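PDB 1TQY: actinorhodin polyketide putative beta-ketoacyl synthase 2 from Streptomyces coelicolor A3, which probably helps set the chain length of the polyketide built with its ketosynthase partner during actinorhodin biosynthesis. Local coordinates for residues Y104-G115 and T187-A198; Y233-L242 and R340-V351. All coordinates share one frame; numbering follows the deposited sequence.

Interaction 1. Residues Y104-G115 and T187-A198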
ATOM      1  N   TYR B 104     -17.355  -1.068 -13.431  1.00 30.00           N
ATOM      2  CA  TYR B 104     -16.923  -2.035 -12.435  1.00 29.77           C
ATOM      3  C   TYR B 104     -15.947  -3.091 -12.980  1.00 28.92           C
ATOM      4  O   TYR B 104     -15.287  -3.765 -12.202  1.00 29.75           O
ATOM      5  CB  TYR B 104     -18.122  -2.747 -11.808  1.00 30.44           C
ATOM      6  CG  TYR B 104     -19.030  -1.851 -10.988  1.00 31.06           C
ATOM      7  CD1 TYR B 104     -18.538  -1.111  -9.911  1.00 30.05           C
ATOM      8  CD2 TYR B 104     -20.384  -1.755 -11.282  1.00 29.88           C
ATOM      9  CE1 TYR B 104     -19.379  -0.297  -9.152  1.00 31.80           C
ATOM     10  CE2 TYR B 104     -21.233  -0.948 -10.531  1.00 31.29           C
ATOM     11  CZ  TYR B 104     -20.732  -0.223  -9.471  1.00 31.32           C
ATOM     12  OH  TYR B 104     -21.574   0.568  -8.728  1.00 32.84           O
ATOM     13  N   ASP B 105     -15.854  -3.240 -14.297  1.00 27.39           N
ATOM     14  CA  ASP B 105     -14.941  -4.217 -14.869  1.00 28.85           C
ATOM     15  C   ASP B 105     -13.515  -3.684 -15.058  1.00 28.28           C
ATOM     16  O   ASP B 105     -12.683  -4.333 -15.693  1.00 27.85           O
ATOM     17  CB  ASP B 105     -15.461  -4.742 -16.216  1.00 31.81           C
ATOM     18  CG  ASP B 105     -16.636  -5.703 -16.065  1.00 34.74           C
ATOM     19  OD1 ASP B 105     -16.755  -6.360 -15.003  1.00 35.28           O
ATOM     20  OD2 ASP B 105     -17.430  -5.814 -17.022  1.00 37.02           O
ATOM     21  N   MET B 106     -13.235  -2.507 -14.511  1.00 27.79           N
ATOM     22  CA  MET B 106     -11.910  -1.914 -14.623  1.00 27.77           C
ATOM     23  C   MET B 106     -11.331  -1.586 -13.256  1.00 27.95           C
ATOM     24  O   MET B 106     -11.896  -0.792 -12.498  1.00 29.02           O
ATOM     25  CB  MET B 106     -11.965  -0.658 -15.483  1.00 27.88           C
ATOM     26  CG  MET B 106     -12.404  -0.939 -16.907  1.00 28.49           C
ATOM     27  SD  MET B 106     -12.453   0.567 -17.887  1.00 31.02           S
ATOM     28  CE  MET B 106     -14.005   1.313 -17.308  1.00 26.81           C
ATOM     29  N   GLY B 107     -10.195  -2.205 -12.947  1.00 26.88           N
ATOM     30  CA  GLY B 107      -9.551  -1.969 -11.665  1.00 25.93           C
ATOM     31  C   GLY B 107      -8.214  -1.264 -11.793  1.00 24.38           C
ATOM     32  O   GLY B 107      -7.676  -1.125 -12.891  1.00 22.20           O
ATOM     33  N   VAL B 108      -7.675  -0.814 -10.667  1.00 23.89           N
ATOM     34  CA  VAL B 108      -6.392  -0.128 -10.671  1.00 23.76           C
ATOM     35  C   VAL B 108      -5.545  -0.550  -9.473  1.00 23.70           C
ATOM     36  O   VAL B 108      -5.939  -0.362  -8.318  1.00 21.86           O
ATOM     37  CB  VAL B 108      -6.574   1.417 -10.657  1.00 24.01           C
ATOM     38  CG1 VAL B 108      -5.213   2.109 -10.612  1.00 24.51           C
ATOM     39  CG2 VAL B 108      -7.321   1.869 -11.914  1.00 23.07           C
ATOM     40  N   VAL B 109      -4.387  -1.142  -9.756  1.00 23.83           N
ATOM     41  CA  VAL B 109      -3.473  -1.593  -8.709  1.00 24.07           C
ATOM     42  C   VAL B 109      -2.075  -1.033  -8.952  1.00 24.27           C
ATOM     43  O   VAL B 109      -1.415  -1.394  -9.924  1.00 25.48           O
ATOM     44  CB  VAL B 109      -3.373  -3.126  -8.672  1.00 23.71           C
ATOM     45  CG1 VAL B 109      -2.522  -3.542  -7.474  1.00 23.98           C
ATOM     46  CG2 VAL B 109      -4.759  -3.735  -8.585  1.00 22.15           C
ATOM     47  N   THR B 110      -1.633  -0.148  -8.062  1.00 22.40           N
ATOM     48  CA  THR B 110      -0.312   0.458  -8.187  1.00 21.65           C
ATOM     49  C   THR B 110       0.527   0.272  -6.953  1.00 22.60           C
ATOM     50  O   THR B 110       0.013  -0.054  -5.887  1.00 23.83           O
ATOM     51  CB  THR B 110      -0.390   1.986  -8.378  1.00 21.18           C
ATOM     52  OG1 THR B 110      -1.021   2.565  -7.225  1.00 19.20           O
ATOM     53  CG2 THR B 110      -1.153   2.343  -9.648  1.00 19.04           C
ATOM     54  N   ALA B 111       1.830   0.475  -7.100  1.00 21.22           N
ATOM     55  CA  ALA B 111       2.721   0.414  -5.950  1.00 23.02           C
ATOM     56  C   ALA B 111       3.256   1.847  -5.825  1.00 22.80           C
ATOM     57  O   ALA B 111       3.375   2.552  -6.825  1.00 23.68           O
ATOM     58  CB  ALA B 111       3.863  -0.565  -6.201  1.00 21.70           C
ATOM     59  N   ASN B 112       3.548   2.287  -4.610  1.00 23.61           N
ATOM     60  CA  ASN B 112       4.074   3.635  -4.403  1.00 26.52           C
ATOM     61  C   ASN B 112       5.069   3.565  -3.249  1.00 26.88           C
ATOM     62  O   ASN B 112       4.747   3.061  -2.178  1.00 30.85           O
ATOM     63  CB  ASN B 112       2.941   4.605  -4.052  1.00 26.59           C
ATOM     64  CG  ASN B 112       3.265   6.032  -4.425  1.00 30.51           C
ATOM     65  OD1 ASN B 112       4.403   6.486  -4.255  1.00 30.29           O
ATOM     66  ND2 ASN B 112       2.265   6.757  -4.929  1.00 30.19           N
ATOM     67  N   ALA B 113       6.278   4.060  -3.453  1.00 26.34           N
ATOM     68  CA  ALA B 113       7.277   3.990  -2.394  1.00 25.26           C
ATOM     69  C   ALA B 113       7.467   5.272  -1.579  1.00 24.68           C
ATOM     70  O   ALA B 113       7.527   5.231  -0.348  1.00 24.57           O
ATOM     71  CB  ALA B 113       8.608   3.557  -2.993  1.00 24.08           C
ATOM     72  N   CYS B 114       7.561   6.406  -2.270  1.00 24.67           N
ATOM     73  CA  CYS B 114       7.791   7.705  -1.638  1.00 25.32           C
ATOM     74  C   CYS B 114       6.552   8.573  -1.570  1.00 24.48           C
ATOM     75  O   CYS B 114       6.495   9.502  -0.773  1.00 22.33           O
ATOM     76  CB  CYS B 114       8.849   8.484  -2.417  1.00 26.81           C
ATOM     77  SG  CYS B 114      10.320   7.529  -2.799  1.00 35.63           S
ATOM     78  N   GLY B 115       5.573   8.278  -2.420  1.00 24.01           N
ATOM     79  CA  GLY B 115       4.367   9.085  -2.454  1.00 23.75           C
ATOM     80  C   GLY B 115       4.729  10.431  -3.060  1.00 22.98           C
ATOM     81  O   GLY B 115       5.803  10.577  -3.651  1.00 20.89           O
ATOM     82  N   THR B 187     -12.362  -9.534 -12.493  1.00 30.17           N
ATOM     83  CA  THR B 187     -12.301  -8.197 -13.092  1.00 28.15           C
ATOM     84  C   THR B 187     -11.496  -8.330 -14.385  1.00 28.81           C
ATOM     85  O   THR B 187     -10.303  -8.573 -14.343  1.00 29.31           O
ATOM     86  CB  THR B 187     -11.600  -7.177 -12.184  1.00 27.58           C
ATOM     87  OG1 THR B 187     -12.257  -7.124 -10.909  1.00 25.60           O
ATOM     88  CG2 THR B 187     -11.641  -5.795 -12.830  1.00 25.88           C
ATOM     89  N   PRO B 188     -12.139  -8.151 -15.552  1.00 30.23           N
ATOM     90  CA  PRO B 188     -11.515  -8.261 -16.879  1.00 29.66           C
ATOM     91  C   PRO B 188     -10.294  -7.420 -17.190  1.00 29.29           C
ATOM     92  O   PRO B 188      -9.368  -7.890 -17.848  1.00 30.01           O
ATOM     93  CB  PRO B 188     -12.654  -7.917 -17.837  1.00 29.07           C
ATOM     94  CG  PRO B 188     -13.866  -8.284 -17.082  1.00 30.65           C
ATOM     95  CD  PRO B 188     -13.552  -7.771 -15.693  1.00 30.00           C
ATOM     96  N   LEU B 189     -10.301  -6.169 -16.755  1.00 29.67           N
ATOM     97  CA  LEU B 189      -9.180  -5.298 -17.043  1.00 28.09           C
ATOM     98  C   LEU B 189      -8.680  -4.648 -15.772  1.00 27.67           C
ATOM     99  O   LEU B 189      -9.467  -4.261 -14.903  1.00 27.99           O
ATOM    100  CB  LEU B 189      -9.593  -4.239 -18.075  1.00 27.96           C
ATOM    101  CG  LEU B 189      -8.539  -3.269 -18.615  1.00 27.77           C
ATOM    102  CD1 LEU B 189      -8.999  -2.672 -19.924  1.00 27.22           C
ATOM    103  CD2 LEU B 189      -8.267  -2.168 -17.590  1.00 28.82           C
ATOM    104  N   VAL B 190      -7.361  -4.537 -15.673  1.00 26.06           N
ATOM    105  CA  VAL B 190      -6.732  -3.931 -14.517  1.00 24.96           C
ATOM    106  C   VAL B 190      -5.513  -3.133 -14.959  1.00 25.03           C
ATOM    107  O   VAL B 190      -4.646  -3.636 -15.685  1.00 25.51           O
ATOM    108  CB  VAL B 190      -6.304  -5.001 -13.484  1.00 25.35           C
ATOM    109  CG1 VAL B 190      -5.472  -4.349 -12.384  1.00 25.00           C
ATOM    110  CG2 VAL B 190      -7.540  -5.665 -12.876  1.00 25.38           C
ATOM    111  N   VAL B 191      -5.465  -1.874 -14.540  1.00 23.94           N
ATOM    112  CA  VAL B 191      -4.344  -0.999 -14.865  1.00 23.53           C
ATOM    113  C   VAL B 191      -3.386  -1.144 -13.693  1.00 22.74           C
ATOM    114  O   VAL B 191      -3.771  -0.983 -12.534  1.00 23.28           O
ATOM    115  CB  VAL B 191      -4.808   0.465 -15.008  1.00 24.19           C
ATOM    116  CG1 VAL B 191      -3.602   1.382 -15.141  1.00 23.43           C
ATOM    117  CG2 VAL B 191      -5.697   0.592 -16.225  1.00 21.70           C
ATOM    118  N   SER B 192      -2.132  -1.441 -13.988  1.00 23.22           N
ATOM    119  CA  SER B 192      -1.190  -1.698 -12.913  1.00 23.41           C
ATOM    120  C   SER B 192       0.198  -1.186 -13.212  1.00 23.35           C
ATOM    121  O   SER B 192       0.612  -1.088 -14.368  1.00 23.37           O
ATOM    122  CB  SER B 192      -1.130  -3.217 -12.668  1.00 22.80           C
ATOM    123  OG  SER B 192      -0.442  -3.530 -11.471  1.00 24.20           O
ATOM    124  N   GLY B 193       0.926  -0.872 -12.155  1.00 23.15           N
ATOM    125  CA  GLY B 193       2.269  -0.383 -12.336  1.00 23.97           C
ATOM    126  C   GLY B 193       2.676   0.459 -11.159  1.00 23.49           C
ATOM    127  O   GLY B 193       2.154   0.328 -10.051  1.00 23.82           O
ATOM    128  N   GLY B 194       3.622   1.346 -11.423  1.00 22.89           N
ATOM    129  CA  GLY B 194       4.120   2.225 -10.392  1.00 23.13           C
ATOM    130  C   GLY B 194       5.059   3.235 -11.005  1.00 22.46           C
ATOM    131  O   GLY B 194       5.619   3.035 -12.090  1.00 21.54           O
ATOM    132  N   VAL B 195       5.206   4.332 -10.282  1.00 22.52           N
ATOM    133  CA  VAL B 195       6.053   5.439 -10.665  1.00 24.09           C
ATOM    134  C   VAL B 195       6.466   6.112  -9.371  1.00 23.97           C
ATOM    135  O   VAL B 195       5.646   6.286  -8.477  1.00 24.81           O
ATOM    136  CB  VAL B 195       5.281   6.472 -11.525  1.00 24.72           C
ATOM    137  CG1 VAL B 195       6.114   7.732 -11.696  1.00 23.61           C
ATOM    138  CG2 VAL B 195       4.955   5.887 -12.896  1.00 23.76           C
ATOM    139  N   ASP B 196       7.741   6.457  -9.248  1.00 24.17           N
ATOM    140  CA  ASP B 196       8.214   7.160  -8.059  1.00 24.25           C
ATOM    141  C   ASP B 196       9.073   8.310  -8.533  1.00 23.63           C
ATOM    142  O   ASP B 196       9.530   8.318  -9.674  1.00 23.91           O
ATOM    143  CB  ASP B 196       9.067   6.264  -7.139  1.00 25.40           C
ATOM    144  CG  ASP B 196       8.267   5.634  -6.010  1.00 29.94           C
ATOM    145  OD1 ASP B 196       7.965   4.416  -6.100  1.00 29.92           O
ATOM    146  OD2 ASP B 196       7.942   6.342  -5.021  1.00 31.00           O
ATOM    147  N   SER B 197       9.280   9.269  -7.642  1.00 25.35           N
ATOM    148  CA  SER B 197      10.113  10.442  -7.887  1.00 26.54           C
ATOM    149  C   SER B 197      10.353  11.089  -6.531  1.00 25.67           C
ATOM    150  O   SER B 197       9.411  11.383  -5.805  1.00 26.17           O
ATOM    151  CB  SER B 197       9.421  11.449  -8.802  1.00 25.94           C
ATOM    152  OG  SER B 197      10.273  12.561  -9.012  1.00 27.92           O
ATOM    153  N   ALA B 198      11.614  11.285  -6.180  1.00 26.12           N
ATOM    154  CA  ALA B 198      11.945  11.901  -4.910  1.00 26.74           C
ATOM    155  C   ALA B 198      13.177  12.766  -5.129  1.00 27.28           C
ATOM    156  O   ALA B 198      14.186  12.624  -4.436  1.00 27.21           O
ATOM    157  CB  ALA B 198      12.224  10.840  -3.874  1.00 28.19           C
TER
HETATM  158  O   HOH W   1       7.009   9.031  -5.484  1.00 27.37           O

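Interaction 2. Residues Y233-L242 and R340-V351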
ATOM      1  N   TYR B 233      23.762   2.178  -5.856  1.00 23.47           N
ATOM      2  CA  TYR B 233      22.876   2.375  -6.988  1.00 22.22           C
ATOM      3  C   TYR B 233      22.636   3.861  -7.197  1.00 23.20           C
ATOM      4  O   TYR B 233      22.862   4.670  -6.294  1.00 22.59           O
ATOM      5  CB  TYR B 233      21.542   1.643  -6.762  1.00 22.81           C
ATOM      6  CG  TYR B 233      20.613   2.284  -5.751  1.00 23.31           C
ATOM      7  CD1 TYR B 233      19.685   3.257  -6.140  1.00 21.99           C
ATOM      8  CD2 TYR B 233      20.651   1.904  -4.404  1.00 22.12           C
ATOM      9  CE1 TYR B 233      18.813   3.830  -5.211  1.00 22.45           C
ATOM     10  CE2 TYR B 233      19.789   2.471  -3.470  1.00 21.68           C
ATOM     11  CZ  TYR B 233      18.869   3.433  -3.879  1.00 21.45           C
ATOM     12  OH  TYR B 233      18.000   3.977  -2.961  1.00 22.35           O
ATOM     13  N   VAL B 234      22.212   4.215  -8.405  1.00 21.69           N
ATOM     14  CA  VAL B 234      21.889   5.600  -8.726  1.00 21.92           C
ATOM     15  C   VAL B 234      20.357   5.693  -8.712  1.00 21.71           C
ATOM     16  O   VAL B 234      19.688   4.892  -9.355  1.00 22.73           O
ATOM     17  CB  VAL B 234      22.418   5.999 -10.135  1.00 21.78           C
ATOM     18  CG1 VAL B 234      21.874   7.377 -10.517  1.00 19.82           C
ATOM     19  CG2 VAL B 234      23.963   6.051 -10.121  1.00 22.37           C
ATOM     20  N   PRO B 235      19.786   6.643  -7.951  1.00 22.42           N
ATOM     21  CA  PRO B 235      18.324   6.814  -7.876  1.00 22.71           C
ATOM     22  C   PRO B 235      17.810   7.338  -9.220  1.00 22.44           C
ATOM     23  O   PRO B 235      18.556   7.959  -9.979  1.00 23.63           O
ATOM     24  CB  PRO B 235      18.144   7.886  -6.804  1.00 21.76           C
ATOM     25  CG  PRO B 235      19.426   7.865  -6.043  1.00 25.50           C
ATOM     26  CD  PRO B 235      20.470   7.600  -7.068  1.00 22.11           C
ATOM     27  N   GLY B 236      16.536   7.106  -9.504  1.00 21.53           N
ATOM     28  CA  GLY B 236      15.954   7.608 -10.738  1.00 21.75           C
ATOM     29  C   GLY B 236      14.500   7.955 -10.474  1.00 21.04           C
ATOM     30  O   GLY B 236      14.001   7.673  -9.388  1.00 20.47           O
ATOM     31  N   GLU B 237      13.822   8.579 -11.432  1.00 21.82           N
ATOM     32  CA  GLU B 237      12.405   8.909 -11.268  1.00 22.21           C
ATOM     33  C   GLU B 237      11.710   8.344 -12.487  1.00 23.07           C
ATOM     34  O   GLU B 237      12.300   8.279 -13.565  1.00 21.28           O
ATOM     35  CB  GLU B 237      12.182  10.429 -11.197  1.00 23.71           C
ATOM     36  CG  GLU B 237      12.329  11.145 -12.533  1.00 27.71           C
ATOM     37  CD  GLU B 237      12.088  12.660 -12.444  1.00 30.99           C
ATOM     38  OE1 GLU B 237      11.418  13.122 -11.489  1.00 32.18           O
ATOM     39  OE2 GLU B 237      12.555  13.387 -13.350  1.00 30.37           O
ATOM     40  N   GLY B 238      10.463   7.919 -12.326  1.00 24.06           N
ATOM     41  CA  GLY B 238       9.746   7.372 -13.458  1.00 23.71           C
ATOM     42  C   GLY B 238       9.223   5.982 -13.189  1.00 23.24           C
ATOM     43  O   GLY B 238       9.114   5.549 -12.041  1.00 23.72           O
ATOM     44  N   GLY B 239       8.889   5.284 -14.263  1.00 24.40           N
ATOM     45  CA  GLY B 239       8.370   3.938 -14.133  1.00 24.48           C
ATOM     46  C   GLY B 239       7.522   3.536 -15.318  1.00 24.74           C
ATOM     47  O   GLY B 239       7.761   3.963 -16.448  1.00 24.76           O
ATOM     48  N   ALA B 240       6.518   2.709 -15.060  1.00 24.31           N
ATOM     49  CA  ALA B 240       5.647   2.254 -16.125  1.00 23.58           C
ATOM     50  C   ALA B 240       4.292   1.846 -15.602  1.00 23.32           C
ATOM     51  O   ALA B 240       4.128   1.518 -14.431  1.00 24.31           O
ATOM     52  CB  ALA B 240       6.288   1.086 -16.845  1.00 24.29           C
ATOM     53  N   ILE B 241       3.313   1.888 -16.484  1.00 22.10           N
ATOM     54  CA  ILE B 241       1.973   1.476 -16.130  1.00 21.93           C
ATOM     55  C   ILE B 241       1.604   0.548 -17.268  1.00 23.92           C
ATOM     56  O   ILE B 241       1.945   0.808 -18.422  1.00 24.44           O
ATOM     57  CB  ILE B 241       1.012   2.676 -16.093  1.00 21.72           C
ATOM     58  CG1 ILE B 241       1.379   3.608 -14.922  1.00 21.78           C
ATOM     59  CG2 ILE B 241      -0.421   2.192 -15.968  1.00 20.59           C
ATOM     60  CD1 ILE B 241       1.177   3.010 -13.525  1.00 19.99           C
ATOM     61  N   LEU B 242       0.957  -0.562 -16.957  1.00 24.38           N
ATOM     62  CA  LEU B 242       0.553  -1.469 -18.014  1.00 25.46           C
ATOM     63  C   LEU B 242      -0.872  -1.925 -17.827  1.00 24.61           C
ATOM     64  O   LEU B 242      -1.415  -1.875 -16.726  1.00 23.67           O
ATOM     65  CB  LEU B 242       1.488  -2.682 -18.120  1.00 27.30           C
ATOM     66  CG  LEU B 242       2.496  -3.090 -17.045  1.00 28.15           C
ATOM     67  CD1 LEU B 242       3.195  -4.361 -17.535  1.00 25.65           C
ATOM     68  CD2 LEU B 242       3.533  -1.978 -16.801  1.00 27.54           C
ATOM     69  N   ARG B 340      17.501   3.138 -10.317  1.00 22.85           N
ATOM     70  CA  ARG B 340      16.447   2.389  -9.633  1.00 23.13           C
ATOM     71  C   ARG B 340      15.243   3.309  -9.450  1.00 23.21           C
ATOM     72  O   ARG B 340      15.348   4.365  -8.819  1.00 22.16           O
ATOM     73  CB  ARG B 340      16.942   1.883  -8.271  1.00 22.64           C
ATOM     74  CG  ARG B 340      18.065   0.830  -8.349  1.00 23.39           C
ATOM     75  CD  ARG B 340      18.385   0.197  -6.984  1.00 22.14           C
ATOM     76  NE  ARG B 340      17.345  -0.696  -6.467  1.00 24.76           N
ATOM     77  CZ  ARG B 340      17.153  -1.952  -6.864  1.00 24.90           C
ATOM     78  NH1 ARG B 340      17.929  -2.483  -7.798  1.00 25.65           N
ATOM     79  NH2 ARG B 340      16.199  -2.685  -6.308  1.00 24.90           N
ATOM     80  N   LEU B 341      14.100   2.897  -9.988  1.00 22.47           N
ATOM     81  CA  LEU B 341      12.897   3.711  -9.920  1.00 22.14           C
ATOM     82  C   LEU B 341      11.923   3.273  -8.830  1.00 22.21           C
ATOM     83  O   LEU B 341      10.745   3.630  -8.850  1.00 19.07           O
ATOM     84  CB  LEU B 341      12.201   3.719 -11.289  1.00 21.19           C
ATOM     85  CG  LEU B 341      13.116   3.900 -12.514  1.00 24.76           C
ATOM     86  CD1 LEU B 341      12.236   3.864 -13.750  1.00 23.39           C
ATOM     87  CD2 LEU B 341      13.906   5.237 -12.454  1.00 22.29           C
ATOM     88  N   TYR B 342      12.417   2.488  -7.880  1.00 21.84           N
ATOM     89  CA  TYR B 342      11.599   2.052  -6.757  1.00 21.65           C
ATOM     90  C   TYR B 342      10.320   1.344  -7.194  1.00 21.79           C
ATOM     91  O   TYR B 342      10.383   0.258  -7.771  1.00 21.02           O
ATOM     92  CB  TYR B 342      11.283   3.268  -5.873  1.00 21.88           C
ATOM     93  CG  TYR B 342      12.531   3.950  -5.334  1.00 25.09           C
ATOM     94  CD1 TYR B 342      13.326   3.329  -4.370  1.00 25.76           C
ATOM     95  CD2 TYR B 342      12.952   5.187  -5.831  1.00 24.96           C
ATOM     96  CE1 TYR B 342      14.510   3.915  -3.917  1.00 24.79           C
ATOM     97  CE2 TYR B 342      14.138   5.781  -5.383  1.00 25.77           C
ATOM     98  CZ  TYR B 342      14.910   5.136  -4.429  1.00 25.70           C
ATOM     99  OH  TYR B 342      16.098   5.706  -4.010  1.00 23.63           O
ATOM    100  N   SER B 343       9.162   1.947  -6.936  1.00 22.14           N
ATOM    101  CA  SER B 343       7.925   1.304  -7.325  1.00 23.53           C
ATOM    102  C   SER B 343       7.809   1.262  -8.842  1.00 23.91           C
ATOM    103  O   SER B 343       6.975   0.542  -9.388  1.00 23.38           O
ATOM    104  CB  SER B 343       6.711   2.010  -6.697  1.00 25.55           C
ATOM    105  OG  SER B 343       6.332   3.165  -7.433  1.00 29.63           O
ATOM    106  N   GLY B 344       8.665   2.015  -9.529  1.00 24.40           N
ATOM    107  CA  GLY B 344       8.636   2.012 -10.985  1.00 23.09           C
ATOM    108  C   GLY B 344       9.557   0.967 -11.602  1.00 24.16           C
ATOM    109  O   GLY B 344       9.367   0.550 -12.742  1.00 23.31           O
ATOM    110  N   GLY B 345      10.538   0.508 -10.827  1.00 24.15           N
ATOM    111  CA  GLY B 345      11.509  -0.456 -11.330  1.00 23.93           C
ATOM    112  C   GLY B 345      11.012  -1.810 -11.797  1.00 23.61           C
ATOM    113  O   GLY B 345      11.404  -2.281 -12.867  1.00 24.08           O
ATOM    114  N   GLY B 346      10.166  -2.448 -10.997  1.00 23.20           N
ATOM    115  CA  GLY B 346       9.646  -3.751 -11.373  1.00 23.05           C
ATOM    116  C   GLY B 346       8.833  -3.629 -12.654  1.00 24.73           C
ATOM    117  O   GLY B 346       9.063  -4.347 -13.643  1.00 24.01           O
ATOM    118  N   PRO B 347       7.857  -2.717 -12.663  1.00 24.83           N
ATOM    119  CA  PRO B 347       7.009  -2.503 -13.837  1.00 24.70           C
ATOM    120  C   PRO B 347       7.808  -2.244 -15.115  1.00 24.70           C
ATOM    121  O   PRO B 347       7.500  -2.801 -16.167  1.00 23.62           O
ATOM    122  CB  PRO B 347       6.155  -1.313 -13.415  1.00 23.38           C
ATOM    123  CG  PRO B 347       5.916  -1.620 -11.959  1.00 23.10           C
ATOM    124  CD  PRO B 347       7.320  -2.002 -11.491  1.00 22.72           C
ATOM    125  N   LEU B 348       8.841  -1.407 -15.017  1.00 25.25           N
ATOM    126  CA  LEU B 348       9.661  -1.085 -16.182  1.00 26.44           C
ATOM    127  C   LEU B 348      10.475  -2.298 -16.644  1.00 26.16           C
ATOM    128  O   LEU B 348      10.679  -2.511 -17.846  1.00 25.42           O
ATOM    129  CB  LEU B 348      10.591   0.100 -15.885  1.00 26.18           C
ATOM    130  CG  LEU B 348      11.249   0.707 -17.130  1.00 25.32           C
ATOM    131  CD1 LEU B 348      10.167   1.076 -18.133  1.00 23.88           C
ATOM    132  CD2 LEU B 348      12.066   1.940 -16.757  1.00 24.60           C
ATOM    133  N   ASP B 349      10.943  -3.092 -15.686  1.00 27.09           N
ATOM    134  CA  ASP B 349      11.697  -4.305 -15.993  1.00 27.47           C
ATOM    135  C   ASP B 349      10.780  -5.259 -16.765  1.00 25.98           C
ATOM    136  O   ASP B 349      11.194  -5.875 -17.750  1.00 25.55           O
ATOM    137  CB  ASP B 349      12.187  -4.962 -14.695  1.00 29.30           C
ATOM    138  CG  ASP B 349      13.558  -4.445 -14.251  1.00 33.04           C
ATOM    139  OD1 ASP B 349      14.017  -3.384 -14.745  1.00 33.25           O
ATOM    140  OD2 ASP B 349      14.184  -5.103 -13.387  1.00 38.42           O
ATOM    141  N   VAL B 350       9.533  -5.366 -16.313  1.00 25.73           N
ATOM    142  CA  VAL B 350       8.552  -6.216 -16.973  1.00 22.35           C
ATOM    143  C   VAL B 350       8.339  -5.764 -18.420  1.00 22.12           C
ATOM    144  O   VAL B 350       8.298  -6.584 -19.338  1.00 20.36           O
ATOM    145  CB  VAL B 350       7.203  -6.191 -16.222  1.00 23.45           C
ATOM    146  CG1 VAL B 350       6.112  -6.844 -17.075  1.00 21.79           C
ATOM    147  CG2 VAL B 350       7.349  -6.947 -14.890  1.00 21.87           C
ATOM    148  N   VAL B 351       8.199  -4.458 -18.620  1.00 21.53           N
ATOM    149  CA  VAL B 351       8.011  -3.915 -19.960  1.00 21.25           C
ATOM    150  C   VAL B 351       9.226  -4.233 -20.819  1.00 22.96           C
ATOM    151  O   VAL B 351       9.104  -4.645 -21.973  1.00 20.93           O
ATOM    152  CB  VAL B 351       7.824  -2.379 -19.930  1.00 20.08           C
ATOM    153  CG1 VAL B 351       7.856  -1.819 -21.353  1.00 19.60           C
ATOM    154  CG2 VAL B 351       6.508  -2.026 -19.270  1.00 19.98           C
TER

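Interaction 1. Residues Y104-G115 and T187-A198
Strands 106-111 and 189-196 run parallel, 16° apart, and alternate their bonds in a regular parallel ladder: Val191 N reaches Gly107 O at 2.9 Å, then Val109 N reaches Val191 O at 2.8 Å. Toward the C-terminal ends, Val109 O is gripped twice, by the backbone N of Gly193 and by a hydroxyl, since Ser192 OG donates to Val109 O at 2.8 Å. With that OG anti to the backbone N (chi1 -168°), the hydroxyl points at the Val109 carbonyl oxygen.

On the same face as Ser192, methyl CG2 of Val109 meets CG1 of Val190 at 3.9 Å, and both valines pack against helix 171-185. Leu189 and Val191 project from the reverse face, where Val191 meets Leu91 of helix 78-93. Parallel strands covered by helices on both sides are what the N-terminal half of the thiolase fold provides, as in other ketosynthases. At the N-terminal ends, Pro188 CD rests 3.6 Å from OD1 of Asp105.

Beyond Ala111 the ladder gives way to side-chain bonds. The Asp196 carboxylate turns toward the chain after Asn112 and takes Cys114 N on the syn side of OD2 at 2.8 Å, 19° out of the carboxylate plane; its OD1, less surely placed, probably accepts from Ser343 OG. Asn112 closes an Asx motif, its OD1 taking Gly115 N at 2.8 Å from above the amide plane. A water sits 2.9 Å from Asp196 OD2 and also bonds Gly115 O and Ser197 N, joining the two segments just past the end of the strands.

Interaction 2. Residues Y233-L242 and R340-V351
Tyr233 carries CG between its backbone N and carbonyl carbon (chi1 74°), while the Arg340 chain bends at chi3 (71°); together these torsions set Arg340 CD over one face of the tyrosine ring. Arg340 CD lies 3.3 Å from Tyr233 CG, a CH-pi contact made by the aliphatic part of the arginine. Its guanidinium, with its plane turned 70° from that of the ring, goes on to a salt bridge with Asp305. The contact belongs to the centre of the thiolase fold, where helix 345-359 is a buried helix lying against strand 238-246.

At the edge of the same ring, Tyr342 comes in across it at about a right angle, and the hydroxyls approach to 2.8 Å, Tyr233 OH to Tyr342 OH. Gln207 is a further partner of Tyr342 OH, and each tyrosine also packs against an aromatic side chain of the partner subunit. Backbone joins this end too: Arg340 N donates to Val234 O at 3.0 Å.

Next along, Leu341 spreads its methyls over the glycine-rich backbone of 236-239, CD2 lying 3.4 Å from Gly236 C and CD1 on Gly238 and Gly239. With no side chain on either residue, Gly239 CA and Gly344 CA draw to 3.7 Å, and the strand then passes close to helix 345-351. Ala240 CB fits among Pro347, Leu348 and Val351, with Leu348 reaching on to Val18 of strand 11-20. Leu242 forks over the next turn, CD1 touching Val350 CG1 at 3.9 Å and CD2 touching Val351 CG2 at the same distance.

In the fold
From the N terminus, the first segment met is 104-115; the chain then runs through mostly helical structure, strand 163-166 and helix 171-185 before 187-198 returns beside it, closing interaction 1. Only later does 233-242 open interaction 2, which closes about a hundred residues on at 340-351, so the two loops follow in series, neither nested nor crossed. They are joined side by side: strands 189-196 and 238-246 are antiparallel neighbours, with Ser192 O near Leu242 N, and Ser197 OG meets Glu237 OE1. Ser343 of 340-351 lies close to Ala111 and Asp196 of interaction 1. Interaction 1 thus pairs two strands of the N-terminal half's sheet, and interaction 2 seats the C-terminal half's buried helix against it.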